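Local coordinates for protein N-terminal acetyltransferase B complex subunit MDM20 (Candida albicans, PDB 5K04) that probably serves as the non-catalytic auxiliary subunit of the NatB N-terminal acetyltransferase complex, wrapping the NAT3 subunit in a scaffold of helices, at residues A[353-356]-A[357-361]; A[370-373]-A[374-378]; A[391-394]-A[395-399]; A[407-410]-A[411-415]; A[726-729]-A[730-734]. One frame throughout, in Å; residues are numbered along the deposited sequence.

Interaction 1 of 5, residues A[353-356]-A[357-361]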
loop_
_atom_site.group_PDB
_atom_site.type_symbol
_atom_site.label_atom_id
_atom_site.label_comp_id
_atom_site.label_asym_id
_atom_site.label_seq_id
_atom_site.Cartn_x
_atom_site.Cartn_y
_atom_site.Cartn_z
ATOM N N TRP A 353 -17.134 25.138 17.364
ATOM C CA TRP A 353 -18.188 24.474 18.127
ATOM C C TRP A 353 -19.535 25.159 17.944
ATOM O O TRP A 353 -20.579 24.501 18.028
ATOM C CB TRP A 353 -17.821 24.418 19.611
ATOM C CG TRP A 353 -16.597 23.599 19.854
ATOM C CD1 TRP A 353 -15.405 24.033 20.369
ATOM C CD2 TRP A 353 -16.424 22.204 19.563
ATOM N NE1 TRP A 353 -14.509 22.994 20.413
ATOM C CE2 TRP A 353 -15.105 21.861 19.929
ATOM C CE3 TRP A 353 -17.255 21.215 19.037
ATOM C CZ2 TRP A 353 -14.598 20.564 19.794
ATOM C CZ3 TRP A 353 -16.747 19.922 18.901
ATOM C CH2 TRP A 353 -15.428 19.613 19.278
ATOM N N ASP A 354 -19.533 26.467 17.682
ATOM C CA ASP A 354 -20.797 27.168 17.475
ATOM C C ASP A 354 -21.549 26.586 16.283
ATOM O O ASP A 354 -22.776 26.442 16.323
ATOM C CB ASP A 354 -20.549 28.671 17.292
ATOM C CG ASP A 354 -19.608 28.981 16.129
ATOM O OD1 ASP A 354 -18.632 28.226 15.911
ATOM O OD2 ASP A 354 -19.852 29.978 15.428
ATOM N N VAL A 355 -20.826 26.210 15.223
ATOM C CA VAL A 355 -21.481 25.629 14.056
ATOM C C VAL A 355 -21.889 24.195 14.346
ATOM O O VAL A 355 -22.985 23.758 13.966
ATOM C CB VAL A 355 -20.562 25.711 12.826
ATOM C CG1 VAL A 355 -21.248 25.100 11.611
ATOM C CG2 VAL A 355 -20.172 27.143 12.549
ATOM N N TYR A 356 -21.012 23.444 15.026
ATOM C CA TYR A 356 -21.364 22.111 15.502
ATOM C C TYR A 356 -22.685 22.126 16.275
ATOM O O TYR A 356 -23.573 21.303 16.030
ATOM C CB TYR A 356 -20.242 21.539 16.371
ATOM C CG TYR A 356 -20.677 20.255 17.030
ATOM C CD1 TYR A 356 -20.657 19.054 16.326
ATOM C CD2 TYR A 356 -21.166 20.249 18.333
ATOM C CE1 TYR A 356 -21.094 17.879 16.908
ATOM C CE2 TYR A 356 -21.616 19.082 18.927
ATOM C CZ TYR A 356 -21.572 17.897 18.217
ATOM O OH TYR A 356 -22.003 16.735 18.814
ATOM N N GLU A 357 -22.837 23.068 17.205
ATOM C CA GLU A 357 -24.064 23.118 17.999
ATOM C C GLU A 357 -25.301 23.369 17.145
ATOM O O GLU A 357 -26.405 22.995 17.552
ATOM C CB GLU A 357 -23.952 24.183 19.090
ATOM C CG GLU A 357 -22.971 23.836 20.220
ATOM C CD GLU A 357 -23.415 22.663 21.094
ATOM O OE1 GLU A 357 -24.578 22.224 20.976
ATOM O OE2 GLU A 357 -22.593 22.186 21.909
ATOM N N ARG A 358 -25.142 23.972 15.968
ATOM C CA ARG A 358 -26.266 24.213 15.069
ATOM C C ARG A 358 -26.545 23.043 14.138
ATOM O O ARG A 358 -27.629 22.981 13.556
ATOM C CB ARG A 358 -26.020 25.472 14.233
ATOM C CG ARG A 358 -26.269 26.781 14.980
ATOM C CD ARG A 358 -25.511 27.924 14.324
ATOM N NE ARG A 358 -25.900 28.103 12.927
ATOM C CZ ARG A 358 -25.147 28.705 12.003
ATOM N NH1 ARG A 358 -23.947 29.191 12.320
ATOM N NH2 ARG A 358 -25.593 28.818 10.755
ATOM N N PHE A 359 -25.600 22.120 13.982
ATOM C CA PHE A 359 -25.759 20.983 13.079
ATOM C C PHE A 359 -25.175 19.705 13.691
ATOM O O PHE A 359 -24.496 18.928 13.009
ATOM C CB PHE A 359 -25.095 21.256 11.725
ATOM C CG PHE A 359 -25.478 22.567 11.085
ATOM C CD1 PHE A 359 -24.756 23.718 11.344
ATOM C CD2 PHE A 359 -26.521 22.634 10.178
ATOM C CE1 PHE A 359 -25.093 24.928 10.745
ATOM C CE2 PHE A 359 -26.870 23.845 9.569
ATOM C CZ PHE A 359 -26.156 24.991 9.860
ATOM N N SER A 360 -25.428 19.466 14.986
ATOM C CA SER A 360 -24.880 18.279 15.649
ATOM C C SER A 360 -25.579 17.002 15.214
ATOM O O SER A 360 -25.009 15.912 15.347
ATOM C CB SER A 360 -25.000 18.403 17.166
ATOM O OG SER A 360 -26.362 18.400 17.580
ATOM N N THR A 361 -26.807 17.119 14.727
ATOM C CA THR A 361 -27.613 15.965 14.375
ATOM C C THR A 361 -27.254 15.487 12.981
ATOM O O THR A 361 -27.233 16.270 12.027
ATOM C CB THR A 361 -29.098 16.309 14.438
ATOM O OG1 THR A 361 -29.482 16.539 15.798
ATOM C CG2 THR A 361 -29.923 15.180 13.853
HETATM O O HOH W 1 -23.025 14.874 17.246
#
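Tyr356 and Ser360 meet where the short helix 353-358 runs out into loop, a helix C-terminal turn. The tyrosine CG is anti to its own backbone N (chi1 172°), which carries the ring alongside the chain that follows. CB and CG lie beside Glu357 N. CD2 runs past Glu357 N, 3.5 Å away. Further out, CE1, CE2 and CZ are covered on one face by Ser360 CB. That carbon stands 4.0 Å from the centroid of the Tyr356 ring, a CH-pi contact shifted toward the rim. In the backbone, Arg358 N bonds to Val355 O and Phe359 N to Tyr356 O, both three residues apart. Val355 CG1 packs on Phe359 CD1 at 3.8 Å. Other faces of this turn rest on the helices 372-383 and 388-404, through Trp353 and Tyr356. At the tip, a water joins Tyr356 OH, at 2.6 Å, to Ser360 O, to which it donates at 2.9 Å.

Interaction 2 of 5, residues A[370-373]-A[374-378]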
loop_
_atom_site.group_PDB
_atom_site.type_symbol
_atom_site.label_atom_id
_atom_site.label_comp_id
_atom_site.label_asym_id
_atom_site.label_seq_id
_atom_site.Cartn_x
_atom_site.Cartn_y
_atom_site.Cartn_z
ATOM N N ASN A 370 -21.096 13.634 8.336
ATOM C CA ASN A 370 -21.668 14.946 8.590
ATOM C C ASN A 370 -20.627 16.015 8.290
ATOM O O ASN A 370 -19.588 16.059 8.963
ATOM C CB ASN A 370 -22.116 15.063 10.025
ATOM C CG ASN A 370 -22.802 16.383 10.310
ATOM O OD1 ASN A 370 -22.722 17.323 9.526
ATOM N ND2 ASN A 370 -23.499 16.451 11.444
ATOM N N PRO A 371 -20.873 16.904 7.330
ATOM C CA PRO A 371 -19.846 17.892 6.971
ATOM C C PRO A 371 -19.397 18.777 8.132
ATOM O O PRO A 371 -18.309 19.356 8.049
ATOM C CB PRO A 371 -20.521 18.713 5.862
ATOM C CG PRO A 371 -21.612 17.831 5.339
ATOM C CD PRO A 371 -22.096 17.045 6.517
ATOM N N VAL A 372 -20.187 18.897 9.212
ATOM C CA VAL A 372 -19.752 19.689 10.369
ATOM C C VAL A 372 -18.449 19.163 10.941
ATOM O O VAL A 372 -17.674 19.915 11.549
ATOM C CB VAL A 372 -20.819 19.694 11.474
ATOM C CG1 VAL A 372 -20.524 20.794 12.448
ATOM C CG2 VAL A 372 -22.149 19.897 10.896
ATOM N N ASN A 373 -18.201 17.866 10.790
ATOM C CA ASN A 373 -17.036 17.272 11.409
ATOM C C ASN A 373 -15.774 17.486 10.596
ATOM O O ASN A 373 -14.700 17.023 11.004
ATOM C CB ASN A 373 -17.333 15.806 11.678
ATOM C CG ASN A 373 -18.334 15.654 12.804
ATOM O OD1 ASN A 373 -18.288 16.427 13.774
ATOM N ND2 ASN A 373 -19.260 14.694 12.678
ATOM N N GLU A 374 -15.898 18.169 9.452
ATOM C CA GLU A 374 -14.734 18.766 8.818
ATOM C C GLU A 374 -14.225 19.923 9.662
ATOM O O GLU A 374 -13.012 20.111 9.811
ATOM C CB GLU A 374 -15.095 19.244 7.411
ATOM C CG GLU A 374 -15.438 18.130 6.405
ATOM C CD GLU A 374 -14.260 17.195 6.085
ATOM O OE1 GLU A 374 -14.465 15.961 6.012
ATOM O OE2 GLU A 374 -13.125 17.703 5.915
ATOM N N LEU A 375 -15.155 20.697 10.241
ATOM C CA LEU A 375 -14.808 21.817 11.109
ATOM C C LEU A 375 -14.367 21.342 12.490
ATOM O O LEU A 375 -13.355 21.822 13.022
ATOM C CB LEU A 375 -16.001 22.770 11.222
ATOM C CG LEU A 375 -16.346 23.398 9.873
ATOM C CD1 LEU A 375 -17.237 24.639 10.000
ATOM C CD2 LEU A 375 -15.051 23.751 9.157
ATOM N N THR A 376 -15.103 20.387 13.073
ATOM C CA THR A 376 -14.782 19.929 14.423
ATOM C C THR A 376 -13.425 19.228 14.465
ATOM O O THR A 376 -12.657 19.412 15.422
ATOM C CB THR A 376 -15.896 19.016 14.959
ATOM O OG1 THR A 376 -16.021 17.828 14.164
ATOM C CG2 THR A 376 -17.211 19.750 14.946
ATOM N N LEU A 377 -13.100 18.440 13.431
ATOM C CA LEU A 377 -11.794 17.783 13.402
ATOM C C LEU A 377 -10.667 18.813 13.349
ATOM O O LEU A 377 -9.695 18.728 14.109
ATOM C CB LEU A 377 -11.714 16.812 12.223
ATOM C CG LEU A 377 -10.400 16.027 12.075
ATOM C CD1 LEU A 377 -10.136 15.143 13.291
ATOM C CD2 LEU A 377 -10.415 15.203 10.811
ATOM N N ARG A 378 -10.810 19.829 12.495
ATOM C CA ARG A 378 -9.859 20.936 12.485
ATOM C C ARG A 378 -9.739 21.581 13.867
ATOM O O ARG A 378 -8.637 21.877 14.336
ATOM C CB ARG A 378 -10.284 21.975 11.436
ATOM C CG ARG A 378 -9.909 21.623 9.995
ATOM C CD ARG A 378 -10.578 22.558 8.998
ATOM N NE ARG A 378 -10.143 22.328 7.615
ATOM C CZ ARG A 378 -9.389 23.169 6.900
ATOM N NH1 ARG A 378 -8.968 24.315 7.425
ATOM N NH2 ARG A 378 -9.053 22.864 5.649
HETATM O O HOH W 2 -14.401 14.930 9.130
#
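Asn373 and Thr376 are brought together by their first torsions, in the side-chain-capped first turn of helix 372-383. Asn373 CG lies beside its own backbone N (chi1 -71°). Thr376 OG1 stands between its backbone N and carbonyl carbon (chi1 63°), which points the hydroxyl back along the helix. Thr376 OG1 therefore donates to Asn373 OD1 at 2.7 Å, tilted only 15° from the plane of the amide. The other end of that amide, ND2, bonds to Asp405, so both ends hold the group's rotation. Asn370, just before the turn that leads into the helix, caps it: its OD1 accepts from Val372 N at 3.0 Å, with the donor above the amide plane. Asn370 ND2 reaches back to Phe359 O. Glu374 folds back at chi2, and its CB and CG lie against Pro371 O. Its carboxylate forms a salt bridge with Lys410 and a weak hydrogen bond with Gln83 of the NAT3 subunit. This buried turn thus joins neighbouring helices of the scaffold near the catalytic chain. In the backbone, Thr376 N bonds to Val372 O at 3.0 Å. The methyl CG2 of Thr376 packs against that acceptor, 3.4 Å from Val372 O.

Interaction 3 of 5, residues A[391-394]-A[395-399]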
loop_
_atom_site.group_PDB
_atom_site.type_symbol
_atom_site.label_atom_id
_atom_site.label_comp_id
_atom_site.label_asym_id
_atom_site.label_seq_id
_atom_site.Cartn_x
_atom_site.Cartn_y
_atom_site.Cartn_z
ATOM N N THR A 391 -5.220 14.818 25.484
ATOM C CA THR A 391 -5.459 13.640 24.656
ATOM C C THR A 391 -6.735 12.919 25.080
ATOM O O THR A 391 -7.549 12.519 24.239
ATOM C CB THR A 391 -4.238 12.727 24.754
ATOM O OG1 THR A 391 -3.136 13.373 24.112
ATOM C CG2 THR A 391 -4.499 11.361 24.117
ATOM N N ILE A 392 -6.934 12.773 26.389
ATOM C CA ILE A 392 -8.121 12.111 26.905
ATOM C C ILE A 392 -9.362 12.951 26.636
ATOM O O ILE A 392 -10.409 12.426 26.231
ATOM C CB ILE A 392 -7.940 11.820 28.405
ATOM C CG1 ILE A 392 -6.898 10.715 28.613
ATOM C CG2 ILE A 392 -9.268 11.459 29.054
ATOM C CD1 ILE A 392 -6.554 10.467 30.084
ATOM N N LYS A 393 -9.269 14.265 26.855
ATOM C CA LYS A 393 -10.396 15.143 26.555
ATOM C C LYS A 393 -10.833 14.976 25.104
ATOM O O LYS A 393 -12.024 14.797 24.811
ATOM C CB LYS A 393 -10.028 16.603 26.849
ATOM C CG LYS A 393 -11.078 17.613 26.354
ATOM C CD LYS A 393 -10.643 19.073 26.504
ATOM C CE LYS A 393 -9.687 19.489 25.414
ATOM N NZ LYS A 393 -9.321 20.907 25.499
ATOM N N ASN A 394 -9.871 14.983 24.183
ATOM C CA ASN A 394 -10.218 14.902 22.775
ATOM C C ASN A 394 -10.617 13.493 22.349
ATOM O O ASN A 394 -11.390 13.348 21.398
ATOM C CB ASN A 394 -9.066 15.466 21.945
ATOM C CG ASN A 394 -9.064 17.002 21.947
ATOM O OD1 ASN A 394 -10.038 17.628 21.557
ATOM N ND2 ASN A 394 -7.989 17.596 22.437
ATOM N N ILE A 395 -10.143 12.454 23.051
ATOM C CA ILE A 395 -10.726 11.119 22.885
ATOM C C ILE A 395 -12.230 11.150 23.177
ATOM O O ILE A 395 -13.039 10.557 22.450
ATOM C CB ILE A 395 -10.008 10.102 23.793
ATOM C CG1 ILE A 395 -8.660 9.692 23.195
ATOM C CG2 ILE A 395 -10.894 8.884 24.025
ATOM C CD1 ILE A 395 -7.816 8.813 24.109
ATOM N N VAL A 396 -12.621 11.826 24.263
ATOM C CA VAL A 396 -14.035 11.937 24.620
ATOM C C VAL A 396 -14.815 12.661 23.527
ATOM O O VAL A 396 -15.955 12.301 23.209
ATOM C CB VAL A 396 -14.170 12.649 25.976
ATOM C CG1 VAL A 396 -15.616 12.858 26.330
ATOM C CG2 VAL A 396 -13.461 11.842 27.046
ATOM N N LEU A 397 -14.209 13.685 22.925
ATOM C CA LEU A 397 -14.913 14.443 21.897
ATOM C C LEU A 397 -15.046 13.634 20.608
ATOM O O LEU A 397 -16.122 13.606 19.998
ATOM C CB LEU A 397 -14.201 15.777 21.649
ATOM C CG LEU A 397 -14.157 16.758 22.835
ATOM C CD1 LEU A 397 -13.202 17.948 22.605
ATOM C CD2 LEU A 397 -15.552 17.275 23.161
ATOM N N LEU A 398 -13.978 12.943 20.199
ATOM C CA LEU A 398 -14.036 12.108 18.996
ATOM C C LEU A 398 -15.108 11.029 19.124
ATOM O O LEU A 398 -15.967 10.891 18.250
ATOM C CB LEU A 398 -12.663 11.484 18.721
ATOM C CG LEU A 398 -11.591 12.470 18.237
ATOM C CD1 LEU A 398 -10.269 11.770 18.014
ATOM C CD2 LEU A 398 -12.016 13.213 16.946
ATOM N N LYS A 399 -15.087 10.279 20.238
ATOM C CA LYS A 399 -16.115 9.267 20.495
ATOM C C LYS A 399 -17.512 9.874 20.467
ATOM O O LYS A 399 -18.455 9.256 19.962
ATOM C CB LYS A 399 -15.872 8.575 21.843
ATOM C CG LYS A 399 -14.571 7.802 21.918
ATOM C CD LYS A 399 -14.295 7.320 23.325
ATOM C CE LYS A 399 -15.378 6.359 23.798
ATOM N NZ LYS A 399 -15.255 6.122 25.260
#
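The amide of Asn394 is the flat side-chain group here. Leu397 CD1 lies beyond its oxygen end, 3.3 Å from Asn394 OD1 and displaced out of the amide plane, not over the middle of a face. The two side chains cross at a slant. At the other end, ND2 bonds to Asp383 and weakly to Asn390 O, while Leu384, Ile380 and Leu418 pack around the side chain. The same Asp383 takes a salt bridge from Lys393 NZ. One turn apart, Thr391 CG2 meets Ile395 CD1 at 4.2 Å. The threonine methyl is anti to its backbone N, which leaves OG1 facing back to Ser387 O in a weak hydrogen bond. Ile395 CG1, 3.2 Å from Thr391 O, and Val396 CG2, 3.2 Å from Ile392 O, lie against carbonyl oxygens already used in helix bonds. Of these regular bonds, Ile395 N to Thr391 O is 2.9 Å. Helix 388-404 packs here on helices 372-383, 409-419 and 729-747, as in an all-helical scaffold. The chemistry implies that the ND2 end of the buried amide is satisfied by Asp383. Lys393 probably helps keep Asp383 ionised, so that it can accept from Asn394 ND2.

Interaction 4 of 5, residues A[407-410]-A[411-415]; sequences YNYK and LKLWL
Asn408 is the N-cap of helix 409-419, and its side chain accepts from Leu411 N. With chi1 at -173° the Asn408 amide swings to the carbonyl side of its own residue, and OD1 comes over the first turn. OD1 lies 3.2 Å from Leu411 N with an N-H...O angle of 166°, the donor standing above the amide plane. The same amide rests on the leucine, with Asn408 CG 3.5 Å from Leu411 CG. Its ND2 bonds to Asp405. Tyr409 has the less usual chi1 of 72°, which sets the ring edge toward Leu413, whose CD1 lies 4.0 Å from Tyr409 CD1. Bends at chi3 and chi4 fold the Lys410 chain back toward Glu374. Lys412 instead is extended beyond CG and passes Asn408 O with its CG. Tyr407, Tyr409, Lys410 and Leu413 also pack on residues of the NAT3 subunit, so this helix start is part of the subunit interface. The ring of Trp414 meets a carbonyl at its edge: CD1 lies 3.2 Å from Lys410 O.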
loop_
_atom_site.group_PDB
_atom_site.type_symbol
_atom_site.label_atom_id
_atom_site.label_comp_id
_atom_site.label_asym_id
_atom_site.label_seq_id
_atom_site.Cartn_x
_atom_site.Cartn_y
_atom_site.Cartn_z
ATOM N N TYR A 407 -19.686 6.440 10.704
ATOM C CA TYR A 407 -18.760 5.883 9.719
ATOM C C TYR A 407 -17.724 6.905 9.260
ATOM O O TYR A 407 -17.069 6.699 8.232
ATOM C CB TYR A 407 -19.526 5.322 8.516
ATOM C CG TYR A 407 -20.715 4.445 8.891
ATOM C CD1 TYR A 407 -20.530 3.153 9.362
ATOM C CD2 TYR A 407 -22.020 4.924 8.802
ATOM C CE1 TYR A 407 -21.611 2.349 9.728
ATOM C CE2 TYR A 407 -23.110 4.133 9.162
ATOM C CZ TYR A 407 -22.894 2.840 9.623
ATOM O OH TYR A 407 -23.952 2.047 9.982
ATOM N N ASN A 408 -17.565 8.009 9.994
ATOM C CA ASN A 408 -16.570 9.003 9.625
ATOM C C ASN A 408 -15.194 8.429 9.903
ATOM O O ASN A 408 -14.781 8.307 11.058
ATOM C CB ASN A 408 -16.785 10.301 10.386
ATOM C CG ASN A 408 -15.874 11.421 9.892
ATOM O OD1 ASN A 408 -14.693 11.205 9.594
ATOM N ND2 ASN A 408 -16.429 12.619 9.785
ATOM N N TYR A 409 -14.484 8.071 8.833
ATOM C CA TYR A 409 -13.225 7.362 8.991
ATOM C C TYR A 409 -12.126 8.277 9.519
ATOM O O TYR A 409 -11.265 7.827 10.285
ATOM C CB TYR A 409 -12.825 6.704 7.664
ATOM C CG TYR A 409 -12.354 7.642 6.573
ATOM C CD1 TYR A 409 -11.065 8.165 6.580
ATOM C CD2 TYR A 409 -13.182 7.986 5.515
ATOM C CE1 TYR A 409 -10.621 9.020 5.576
ATOM C CE2 TYR A 409 -12.741 8.863 4.501
ATOM C CZ TYR A 409 -11.469 9.375 4.539
ATOM O OH TYR A 409 -11.017 10.214 3.536
ATOM N N LYS A 410 -12.131 9.559 9.137
ATOM C CA LYS A 410 -11.078 10.444 9.623
ATOM C C LYS A 410 -11.128 10.553 11.139
ATOM O O LYS A 410 -10.088 10.521 11.804
ATOM C CB LYS A 410 -11.176 11.827 8.972
ATOM C CG LYS A 410 -10.776 11.823 7.496
ATOM C CD LYS A 410 -10.343 13.197 7.016
ATOM C CE LYS A 410 -11.456 14.200 7.035
ATOM N NZ LYS A 410 -12.538 13.845 6.109
ATOM N N LEU A 411 -12.329 10.662 11.702
ATOM C CA LEU A 411 -12.450 10.705 13.155
ATOM C C LEU A 411 -11.957 9.407 13.767
ATOM O O LEU A 411 -11.331 9.417 14.836
ATOM C CB LEU A 411 -13.901 10.977 13.578
ATOM C CG LEU A 411 -14.625 12.242 13.093
ATOM C CD1 LEU A 411 -16.101 12.270 13.587
ATOM C CD2 LEU A 411 -13.896 13.506 13.522
ATOM N N LYS A 412 -12.248 8.275 13.109
ATOM C CA LYS A 412 -11.803 6.972 13.598
ATOM C C LYS A 412 -10.283 6.860 13.583
ATOM O O LYS A 412 -9.674 6.395 14.557
ATOM C CB LYS A 412 -12.424 5.865 12.756
ATOM C CG LYS A 412 -13.896 5.634 13.049
ATOM C CD LYS A 412 -14.432 4.458 12.284
ATOM C CE LYS A 412 -15.894 4.170 12.644
ATOM N NZ LYS A 412 -16.288 2.879 11.982
ATOM N N LEU A 413 -9.650 7.298 12.490
ATOM C CA LEU A 413 -8.194 7.210 12.414
ATOM C C LEU A 413 -7.556 8.039 13.514
ATOM O O LEU A 413 -6.604 7.595 14.165
ATOM C CB LEU A 413 -7.698 7.675 11.044
ATOM C CG LEU A 413 -8.150 6.843 9.844
ATOM C CD1 LEU A 413 -7.642 7.452 8.558
ATOM C CD2 LEU A 413 -7.669 5.444 9.981
ATOM N N TRP A 414 -8.085 9.244 13.747
ATOM C CA TRP A 414 -7.526 10.115 14.772
ATOM C C TRP A 414 -7.722 9.514 16.160
ATOM O O TRP A 414 -6.811 9.560 16.995
ATOM C CB TRP A 414 -8.161 11.506 14.673
ATOM C CG TRP A 414 -7.445 12.382 13.712
ATOM C CD1 TRP A 414 -7.803 12.646 12.414
ATOM C CD2 TRP A 414 -6.211 13.078 13.939
ATOM N NE1 TRP A 414 -6.881 13.477 11.829
ATOM C CE2 TRP A 414 -5.889 13.753 12.740
ATOM C CE3 TRP A 414 -5.344 13.189 15.033
ATOM C CZ2 TRP A 414 -4.731 14.542 12.603
ATOM C CZ3 TRP A 414 -4.198 13.988 14.908
ATOM C CH2 TRP A 414 -3.903 14.651 13.693
ATOM N N LEU A 415 -8.898 8.925 16.408
ATOM C CA LEU A 415 -9.144 8.253 17.680
ATOM C C LEU A 415 -8.083 7.187 17.951
ATOM O O LEU A 415 -7.585 7.062 19.079
ATOM C CB LEU A 415 -10.547 7.639 17.676
ATOM C CG LEU A 415 -10.968 6.961 18.979
ATOM C CD1 LEU A 415 -10.809 7.953 20.149
ATOM C CD2 LEU A 415 -12.397 6.444 18.883
#

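Interaction 5 of 5, residues A[726-729]-A[730-734]; sequences VDIS and QTKLE
Asp727 and Gln730 supply the polar side-chain contact at the start of helix 729-747. A fully trans first torsion (chi1 -180°) swings the Asp727 carboxylate over the coming turn. Asp727 OD2 accepts from Gln730 N at 2.9 Å, with an N-H...O angle of 160°. The donor approaches from above the carboxylate plane. The same oxygen, Asp727 OD2, lies 3.4 Å from Gln730 CB. A negative carboxylate here would probably interact favourably with the positive end of the helix dipole. Also polar is the hydrogen bond that Thr731 OG1 makes with Lys399, on helix 388-404.

Backbone bonds form the second group. Lys732 N bonds to Ile728 O at 3.0 Å, and Leu733 N to Ser729 O at 3.1 Å. Thr731 N also reaches Ile728 O, but weakly, so that carbonyl is shared by two donors.

Apolar contact is the third kind. Ile728 CG2 touches Lys732 CD at 3.8 Å, so the aliphatic part of the lysine chain lies across the isoleucine. Ile728 also packs on Phe720, Pro722 and Val396.

The arrangement is typical of a side-chain-capped helix N terminus, here at the head of the last helix of the chain, where that helix leans on helix 388-404.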
loop_
_atom_site.group_PDB
_atom_site.type_symbol
_atom_site.label_atom_id
_atom_site.label_comp_id
_atom_site.label_asym_id
_atom_site.label_seq_id
_atom_site.Cartn_x
_atom_site.Cartn_y
_atom_site.Cartn_z
ATOM N N VAL A 726 -20.788 16.495 27.175
ATOM C CA VAL A 726 -20.335 15.113 27.057
ATOM C C VAL A 726 -20.266 14.521 28.459
ATOM O O VAL A 726 -20.282 15.237 29.462
ATOM C CB VAL A 726 -18.959 15.010 26.370
ATOM C CG1 VAL A 726 -19.073 15.266 24.876
ATOM C CG2 VAL A 726 -17.995 15.987 26.999
ATOM N N ASP A 727 -20.196 13.196 28.520
ATOM C CA ASP A 727 -19.885 12.475 29.747
ATOM C C ASP A 727 -18.425 12.047 29.691
ATOM O O ASP A 727 -18.034 11.257 28.822
ATOM C CB ASP A 727 -20.788 11.259 29.929
ATOM C CG ASP A 727 -20.478 10.492 31.208
ATOM O OD1 ASP A 727 -20.657 11.071 32.315
ATOM O OD2 ASP A 727 -20.053 9.321 31.097
ATOM N N ILE A 728 -17.620 12.594 30.605
ATOM C CA ILE A 728 -16.226 12.177 30.740
ATOM C C ILE A 728 -16.142 10.834 31.449
ATOM O O ILE A 728 -15.220 10.045 31.205
ATOM C CB ILE A 728 -15.432 13.249 31.509
ATOM C CG1 ILE A 728 -15.729 14.636 30.945
ATOM C CG2 ILE A 728 -13.947 12.965 31.422
ATOM C CD1 ILE A 728 -15.466 14.745 29.472
ATOM N N SER A 729 -17.125 10.555 32.313
ATOM C CA SER A 729 -17.021 9.504 33.319
ATOM C C SER A 729 -16.817 8.134 32.687
ATOM O O SER A 729 -15.924 7.379 33.085
ATOM C CB SER A 729 -18.286 9.520 34.188
ATOM O OG SER A 729 -18.282 8.472 35.135
ATOM N N GLN A 730 -17.657 7.795 31.706
ATOM C CA GLN A 730 -17.608 6.476 31.089
ATOM C C GLN A 730 -16.262 6.227 30.416
ATOM O O GLN A 730 -15.766 5.094 30.414
ATOM C CB GLN A 730 -18.753 6.342 30.086
ATOM C CG GLN A 730 -18.730 5.049 29.306
ATOM C CD GLN A 730 -18.604 3.834 30.211
ATOM O OE1 GLN A 730 -19.298 3.724 31.226
ATOM N NE2 GLN A 730 -17.697 2.923 29.858
ATOM N N THR A 731 -15.657 7.281 29.850
ATOM C CA THR A 731 -14.365 7.138 29.183
ATOM C C THR A 731 -13.229 7.010 30.198
ATOM O O THR A 731 -12.308 6.207 30.006
ATOM C CB THR A 731 -14.119 8.324 28.244
ATOM O OG1 THR A 731 -15.097 8.331 27.193
ATOM C CG2 THR A 731 -12.738 8.223 27.632
ATOM N N LYS A 732 -13.285 7.788 31.289
ATOM C CA LYS A 732 -12.285 7.654 32.345
ATOM C C LYS A 732 -12.249 6.234 32.879
ATOM O O LYS A 732 -11.169 5.673 33.095
ATOM C CB LYS A 732 -12.561 8.643 33.479
ATOM C CG LYS A 732 -11.838 9.974 33.318
ATOM C CD LYS A 732 -12.360 11.014 34.303
ATOM C CE LYS A 732 -12.433 10.455 35.718
ATOM N NZ LYS A 732 -12.951 11.468 36.703
ATOM N N LEU A 733 -13.424 5.625 33.067
ATOM C CA LEU A 733 -13.467 4.270 33.598
ATOM C C LEU A 733 -12.922 3.264 32.591
ATOM O O LEU A 733 -12.157 2.365 32.957
ATOM C CB LEU A 733 -14.893 3.922 34.001
ATOM C CG LEU A 733 -15.040 2.700 34.902
ATOM C CD1 LEU A 733 -13.861 2.587 35.884
ATOM C CD2 LEU A 733 -16.355 2.790 35.650
ATOM N N GLU A 734 -13.308 3.401 31.321
ATOM C CA GLU A 734 -12.812 2.505 30.280
ATOM C C GLU A 734 -11.296 2.645 30.107
ATOM O O GLU A 734 -10.581 1.650 29.933
ATOM C CB GLU A 734 -13.558 2.799 28.971
ATOM C CG GLU A 734 -12.911 2.214 27.709
ATOM C CD GLU A 734 -13.456 2.827 26.416
ATOM O OE1 GLU A 734 -14.442 2.283 25.875
ATOM O OE2 GLU A 734 -12.900 3.860 25.952
#

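Overall arrangement
From the N terminus, the contacts follow one another in series. Each is local, so none closes a long loop, and none nests in or crosses another. Interaction 1 ends helix 353-358, and interaction 2 starts helix 372-383 about 10 Å away, between centres; Phe359 O and Asn370 ND2 probably join them by a hydrogen bond. Interaction 3 lies on helix 388-404, where Leu397 packs on Trp353 of interaction 1. Interaction 4 begins helix 409-419 and meets interaction 2 through the Glu374-Lys410 salt bridge and interaction 3 through leucine packing. Interactions 1 to 4 thus link four consecutive helices. Some 300 residues later, interaction 5 docks the last helix on one of them, 388-404.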